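Local coordinates for protein aromatic-amino-acid transaminase TyrB (Burkholderia cenocepacia K56-2Valvano, PDB 4WD2) that probably catalyses the pyridoxal-phosphate-dependent transfer of amino groups between aromatic amino acids and 2-oxo acids, at residues 122-136 with 145-158. Sequence-based numbering, arbitrary orientation.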
loop_
_atom_site.group_PDB
_atom_site.type_symbol
_atom_site.label_atom_id
_atom_site.label_comp_id
_atom_site.label_asym_id
_atom_site.label_seq_id
_atom_site.Cartn_x
_atom_site.Cartn_y
_atom_site.Cartn_z
ATOM N N LEU A 122 -14.467 7.473 -5.333
ATOM C CA LEU A 122 -15.243 8.665 -5.657
ATOM C C LEU A 122 -15.115 9.087 -7.121
ATOM O O LEU A 122 -16.096 9.503 -7.731
ATOM C CB LEU A 122 -14.836 9.827 -4.752
ATOM C CG LEU A 122 -15.265 9.773 -3.283
ATOM C CD1 LEU A 122 -14.661 10.935 -2.519
ATOM C CD2 LEU A 122 -16.788 9.776 -3.152
ATOM N N LYS A 123 -13.917 8.987 -7.684
ATOM C CA LYS A 123 -13.698 9.356 -9.089
ATOM C C LYS A 123 -14.510 8.470 -10.016
ATOM O O LYS A 123 -15.024 8.919 -11.043
ATOM C CB LYS A 123 -12.213 9.272 -9.449
ATOM C CG LYS A 123 -11.895 9.631 -10.895
ATOM C CD LYS A 123 -12.331 11.064 -11.208
ATOM C CE LYS A 123 -12.134 11.395 -12.683
ATOM N NZ LYS A 123 -12.438 12.830 -12.957
ATOM N N ARG A 124 -14.636 7.206 -9.631
ATOM C CA ARG A 124 -15.305 6.221 -10.457
ATOM C C ARG A 124 -16.812 6.438 -10.453
ATOM O O ARG A 124 -17.472 6.245 -11.477
ATOM C CB ARG A 124 -14.957 4.808 -9.979
ATOM C CG ARG A 124 -15.562 3.723 -10.822
ATOM C CD ARG A 124 -14.709 2.470 -10.837
ATOM N NE ARG A 124 -15.401 1.413 -11.562
ATOM C CZ ARG A 124 -16.166 0.503 -10.979
ATOM N NH1 ARG A 124 -16.303 0.509 -9.661
ATOM N NH2 ARG A 124 -16.775 -0.423 -11.704
ATOM N N TYR A 125 -17.347 6.873 -9.313
ATOM C CA TYR A 125 -18.793 7.016 -9.170
ATOM C C TYR A 125 -19.278 8.456 -9.148
ATOM O O TYR A 125 -20.464 8.710 -9.321
ATOM C CB TYR A 125 -19.263 6.270 -7.921
ATOM C CG TYR A 125 -19.208 4.777 -8.140
ATOM C CD1 TYR A 125 -20.126 4.150 -8.976
ATOM C CD2 TYR A 125 -18.216 4.000 -7.554
ATOM C CE1 TYR A 125 -20.078 2.793 -9.203
ATOM C CE2 TYR A 125 -18.158 2.632 -7.778
ATOM C CZ TYR A 125 -19.093 2.035 -8.603
ATOM O OH TYR A 125 -19.040 0.677 -8.835
ATOM N N PHE A 126 -18.363 9.398 -8.960
ATOM C CA PHE A 126 -18.702 10.817 -9.036
ATOM C C PHE A 126 -17.679 11.594 -9.876
ATOM O O PHE A 126 -17.055 12.535 -9.386
ATOM C CB PHE A 126 -18.797 11.409 -7.625
ATOM C CG PHE A 126 -19.799 10.709 -6.738
ATOM C CD1 PHE A 126 -21.108 11.156 -6.666
ATOM C CD2 PHE A 126 -19.432 9.593 -5.993
ATOM C CE1 PHE A 126 -22.039 10.511 -5.855
ATOM C CE2 PHE A 126 -20.352 8.941 -5.183
ATOM C CZ PHE A 126 -21.654 9.402 -5.107
ATOM N N PRO A 127 -17.525 11.215 -11.157
ATOM C CA PRO A 127 -16.423 11.713 -11.995
ATOM C C PRO A 127 -16.461 13.215 -12.269
ATOM O O PRO A 127 -15.418 13.812 -12.550
ATOM C CB PRO A 127 -16.600 10.928 -13.300
ATOM C CG PRO A 127 -18.064 10.623 -13.350
ATOM C CD PRO A 127 -18.451 10.360 -11.924
ATOM N N ASP A 128 -17.644 13.815 -12.187
ATOM C CA ASP A 128 -17.793 15.231 -12.503
ATOM C C ASP A 128 -17.728 16.126 -11.264
ATOM O O ASP A 128 -17.703 17.351 -11.378
ATOM C CB ASP A 128 -19.101 15.454 -13.263
ATOM C CG ASP A 128 -19.082 14.807 -14.644
ATOM O OD1 ASP A 128 -18.000 14.761 -15.260
ATOM O OD2 ASP A 128 -20.139 14.337 -15.116
ATOM N N SER A 129 -17.696 15.513 -10.086
ATOM C CA SER A 129 -17.509 16.254 -8.845
ATOM C C SER A 129 -16.116 16.844 -8.794
ATOM O O SER A 129 -15.176 16.267 -9.325
ATOM C CB SER A 129 -17.728 15.355 -7.631
ATOM O OG SER A 129 -19.058 14.874 -7.584
ATOM N N GLN A 130 -15.978 18.001 -8.159
ATOM C CA GLN A 130 -14.660 18.569 -7.925
ATOM C C GLN A 130 -14.364 18.537 -6.427
ATOM O O GLN A 130 -15.255 18.260 -5.620
ATOM C CB GLN A 130 -14.580 19.987 -8.491
ATOM C CG GLN A 130 -14.860 20.030 -9.984
ATOM C CD GLN A 130 -14.560 21.371 -10.605
ATOM O OE1 GLN A 130 -14.071 22.280 -9.935
ATOM N NE2 GLN A 130 -14.849 21.505 -11.898
ATOM N N VAL A 131 -13.115 18.796 -6.052
ATOM C CA VAL A 131 -12.712 18.684 -4.653
ATOM C C VAL A 131 -12.342 20.055 -4.087
ATOM O O VAL A 131 -11.700 20.862 -4.767
ATOM C CB VAL A 131 -11.529 17.696 -4.498
ATOM C CG1 VAL A 131 -10.980 17.713 -3.080
ATOM C CG2 VAL A 131 -11.956 16.270 -4.870
ATOM N N TRP A 132 -12.778 20.326 -2.856
ATOM C CA TRP A 132 -12.437 21.569 -2.157
ATOM C C TRP A 132 -11.687 21.286 -0.854
ATOM O O TRP A 132 -12.178 20.537 -0.010
ATOM C CB TRP A 132 -13.694 22.390 -1.857
ATOM C CG TRP A 132 -14.148 23.261 -2.997
ATOM C CD1 TRP A 132 -13.899 24.594 -3.162
ATOM C CD2 TRP A 132 -14.921 22.855 -4.129
ATOM N NE1 TRP A 132 -14.478 25.044 -4.325
ATOM C CE2 TRP A 132 -15.112 23.995 -4.937
ATOM C CE3 TRP A 132 -15.479 21.639 -4.534
ATOM C CZ2 TRP A 132 -15.836 23.955 -6.129
ATOM C CZ3 TRP A 132 -16.200 21.599 -5.714
ATOM C CH2 TRP A 132 -16.370 22.750 -6.500
ATOM N N LEU A 133 -10.497 21.874 -0.701
ATOM C CA LEU A 133 -9.696 21.755 0.523
ATOM C C LEU A 133 -9.579 23.101 1.230
ATOM O O LEU A 133 -9.858 24.140 0.647
ATOM C CB LEU A 133 -8.283 21.227 0.236
ATOM C CG LEU A 133 -7.847 20.739 -1.142
ATOM C CD1 LEU A 133 -6.332 20.634 -1.204
ATOM C CD2 LEU A 133 -8.455 19.395 -1.421
ATOM N N SER A 134 -9.130 23.078 2.478
ATOM C CA SER A 134 -8.955 24.305 3.237
ATOM C C SER A 134 -7.760 25.106 2.737
ATOM O O SER A 134 -6.803 24.555 2.193
ATOM C CB SER A 134 -8.790 23.988 4.726
ATOM O OG SER A 134 -7.677 23.139 4.944
ATOM N N ASP A 135 -7.821 26.418 2.925
ATOM C CA ASP A 135 -6.677 27.273 2.647
ATOM C C ASP A 135 -6.002 27.671 3.953
ATOM O O ASP A 135 -6.521 28.522 4.669
ATOM C CB ASP A 135 -7.112 28.524 1.875
ATOM C CG ASP A 135 -6.011 29.562 1.779
ATOM O OD1 ASP A 135 -4.843 29.172 1.601
ATOM O OD2 ASP A 135 -6.317 30.770 1.883
ATOM N N PRO A 136 -4.854 27.050 4.283
ATOM C CA PRO A 136 -4.132 25.987 3.578
ATOM C C PRO A 136 -4.547 24.598 4.065
ATOM O O PRO A 136 -5.439 24.487 4.904
ATOM C CB PRO A 136 -2.677 26.273 3.948
ATOM C CG PRO A 136 -2.786 26.732 5.366
ATOM C CD PRO A 136 -4.096 27.510 5.461
ATOM N N PHE A 145 -5.498 13.915 -4.661
ATOM C CA PHE A 145 -6.769 14.035 -5.374
ATOM C C PHE A 145 -6.619 14.493 -6.832
ATOM O O PHE A 145 -7.356 14.032 -7.705
ATOM C CB PHE A 145 -7.707 14.959 -4.597
ATOM C CG PHE A 145 -8.328 14.290 -3.408
ATOM C CD1 PHE A 145 -9.501 13.566 -3.541
ATOM C CD2 PHE A 145 -7.718 14.346 -2.167
ATOM C CE1 PHE A 145 -10.071 12.931 -2.446
ATOM C CE2 PHE A 145 -8.279 13.706 -1.072
ATOM C CZ PHE A 145 -9.454 13.003 -1.209
ATOM N N GLU A 146 -5.660 15.362 -7.118
ATOM C CA GLU A 146 -5.406 15.721 -8.511
ATOM C C GLU A 146 -4.873 14.518 -9.312
ATOM O O GLU A 146 -5.281 14.294 -10.451
ATOM C CB GLU A 146 -4.432 16.901 -8.599
ATOM C CG GLU A 146 -5.049 18.250 -8.254
ATOM C CD GLU A 146 -4.126 19.417 -8.575
ATOM O OE1 GLU A 146 -2.943 19.169 -8.900
ATOM O OE2 GLU A 146 -4.581 20.580 -8.509
ATOM N N ARG A 147 -3.975 13.732 -8.722
ATOM C CA ARG A 147 -3.456 12.552 -9.412
ATOM C C ARG A 147 -4.526 11.459 -9.537
ATOM O O ARG A 147 -4.436 10.596 -10.404
ATOM C CB ARG A 147 -2.215 12.015 -8.694
ATOM C CG ARG A 147 -0.977 12.896 -8.852
ATOM C CD ARG A 147 -0.483 12.889 -10.300
ATOM N NE ARG A 147 0.692 13.735 -10.501
ATOM C CZ ARG A 147 1.951 13.310 -10.430
ATOM N NH1 ARG A 147 2.950 14.159 -10.627
ATOM N NH2 ARG A 147 2.217 12.044 -10.154
ATOM N N ALA A 148 -5.544 11.521 -8.681
ATOM C CA ALA A 148 -6.689 10.609 -8.754
ATOM C C ALA A 148 -7.724 11.058 -9.795
ATOM O O ALA A 148 -8.708 10.358 -10.052
ATOM C CB ALA A 148 -7.345 10.482 -7.390
ATOM N N GLY A 149 -7.503 12.228 -10.388
ATOM C CA GLY A 149 -8.327 12.698 -11.489
ATOM C C GLY A 149 -9.284 13.834 -11.175
ATOM O O GLY A 149 -10.151 14.150 -11.991
ATOM N N PHE A 150 -9.141 14.452 -10.004
ATOM C CA PHE A 150 -10.047 15.530 -9.608
ATOM C C PHE A 150 -9.464 16.918 -9.815
ATOM O O PHE A 150 -8.282 17.153 -9.550
ATOM C CB PHE A 150 -10.448 15.397 -8.136
ATOM C CG PHE A 150 -11.425 14.298 -7.867
ATOM C CD1 PHE A 150 -12.766 14.458 -8.173
ATOM C CD2 PHE A 150 -11.006 13.107 -7.294
ATOM C CE1 PHE A 150 -13.668 13.448 -7.928
ATOM C CE2 PHE A 150 -11.913 12.091 -7.041
ATOM C CZ PHE A 150 -13.244 12.268 -7.356
ATOM N N THR A 151 -10.310 17.838 -10.273
ATOM C CA THR A 151 -10.023 19.262 -10.176
ATOM C C THR A 151 -10.132 19.663 -8.709
ATOM O O THR A 151 -11.132 19.381 -8.046
ATOM C CB THR A 151 -10.991 20.105 -11.019
ATOM O OG1 THR A 151 -10.917 19.698 -12.389
ATOM C CG2 THR A 151 -10.646 21.577 -10.915
ATOM N N VAL A 152 -9.098 20.315 -8.199
ATOM C CA VAL A 152 -9.027 20.604 -6.778
ATOM C C VAL A 152 -9.043 22.107 -6.523
ATOM O O VAL A 152 -8.255 22.860 -7.100
ATOM C CB VAL A 152 -7.773 19.975 -6.146
ATOM C CG1 VAL A 152 -7.518 20.563 -4.771
ATOM C CG2 VAL A 152 -7.916 18.459 -6.073
ATOM N N ASN A 153 -9.962 22.527 -5.659
ATOM C CA ASN A 153 -10.129 23.928 -5.304
ATOM C C ASN A 153 -9.970 24.158 -3.802
ATOM O O ASN A 153 -9.786 23.216 -3.033
ATOM C CB ASN A 153 -11.500 24.428 -5.767
ATOM C CG ASN A 153 -11.832 23.991 -7.187
ATOM O OD1 ASN A 153 -11.315 24.546 -8.160
ATOM N ND2 ASN A 153 -12.712 22.999 -7.312
ATOM N N THR A 154 -10.038 25.419 -3.386
ATOM C CA THR A 154 -9.882 25.760 -1.978
ATOM C C THR A 154 -11.079 26.541 -1.447
ATOM O O THR A 154 -11.839 27.133 -2.214
ATOM C CB THR A 154 -8.600 26.589 -1.734
ATOM O OG1 THR A 154 -8.770 27.909 -2.264
ATOM C CG2 THR A 154 -7.411 25.941 -2.405
ATOM N N TYR A 155 -11.250 26.519 -0.129
ATOM C CA TYR A 155 -12.203 27.394 0.544
ATOM C C TYR A 155 -11.445 28.194 1.603
ATOM O O TYR A 155 -10.400 27.743 2.083
ATOM C CB TYR A 155 -13.367 26.595 1.162
ATOM C CG TYR A 155 -12.969 25.446 2.066
ATOM C CD1 TYR A 155 -12.570 25.672 3.378
ATOM C CD2 TYR A 155 -13.031 24.128 1.618
ATOM C CE1 TYR A 155 -12.215 24.614 4.216
ATOM C CE2 TYR A 155 -12.670 23.064 2.451
ATOM C CZ TYR A 155 -12.266 23.320 3.744
ATOM O OH TYR A 155 -11.905 22.288 4.570
ATOM N N PRO A 156 -11.944 29.398 1.947
ATOM C CA PRO A 156 -11.272 30.201 2.978
ATOM C C PRO A 156 -11.205 29.445 4.296
ATOM O O PRO A 156 -12.151 28.729 4.634
ATOM C CB PRO A 156 -12.161 31.443 3.103
ATOM C CG PRO A 156 -12.882 31.529 1.804
ATOM C CD PRO A 156 -13.082 30.112 1.344
ATOM N N TYR A 157 -10.110 29.590 5.032
ATOM C CA TYR A 157 -9.996 28.880 6.296
ATOM C C TYR A 157 -9.141 29.662 7.279
ATOM O O TYR A 157 -9.661 30.283 8.197
ATOM C CB TYR A 157 -9.427 27.471 6.074
ATOM C CG TYR A 157 -9.552 26.558 7.284
ATOM C CD1 TYR A 157 -10.734 25.884 7.549
ATOM C CD2 TYR A 157 -8.488 26.378 8.156
ATOM C CE1 TYR A 157 -10.856 25.048 8.651
ATOM C CE2 TYR A 157 -8.600 25.556 9.264
ATOM C CZ TYR A 157 -9.785 24.889 9.505
ATOM O OH TYR A 157 -9.897 24.067 10.611
ATOM N N TYR A 158 -7.828 29.647 7.079
ATOM C CA TYR A 158 -6.939 30.324 8.016
ATOM C C TYR A 158 -7.058 31.829 7.872
ATOM O O TYR A 158 -7.178 32.352 6.756
ATOM C CB TYR A 158 -5.490 29.885 7.815
ATOM C CG TYR A 158 -4.515 30.564 8.746
ATOM C CD1 TYR A 158 -4.459 30.223 10.092
ATOM C CD2 TYR A 158 -3.645 31.544 8.278
ATOM C CE1 TYR A 158 -3.568 30.845 10.950
ATOM C CE2 TYR A 158 -2.747 32.169 9.128
ATOM C CZ TYR A 158 -2.715 31.816 10.460
ATOM O OH TYR A 158 -1.821 32.432 11.303
HETATM O O HOH W 1 -13.003 16.922 -10.975
HETATM O O HOH W 2 -12.281 24.816 -10.705
HETATM O O HOH W 3 -8.074 31.439 4.208
#
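Phe150 lays its ring between two aliphatic groups: Lys123 CD sits 4.2 Å from the ring centroid over one face, Val131 CG2 4.1 Å from the centroid over the other. At the rim, in the ring plane, Phe150 CD1 meets Ser129 O at 3.2 Å. Above the face that CD covers, the Lys123 chain, bent at chi2 (60°), brings NZ 2.8 Å from Gly149 O, approaching from above the carbonyl plane; Pro127 O takes a second bond from the same ammonium, so the lysine ties the Schellman turn that ends helix 141-147 to the turn after helix 110-125. From here the two segments run on as neighbouring parallel strands, the two ends of a right-handed beta-alpha-beta crossover in the large mixed sheet of this fold-type I aminotransferase. Asn153 lies alongside Trp132, its CB 3.6 Å from the centroid of the indole five-membered ring, over the face. With chi1 at -45°, its amide turns back to Gln130, where ND2 gives OE1 a 3.0 Å bond, the two amides nearly coplanar. Further along, Tyr155 turns a ring face to the Leu133-Ser134 backbone, with Ser134 CA 3.7 Å from the centroid, and its hydroxyl reaches past strand 131-135 to hydrogen-bond Leu184 O on strand 182-186.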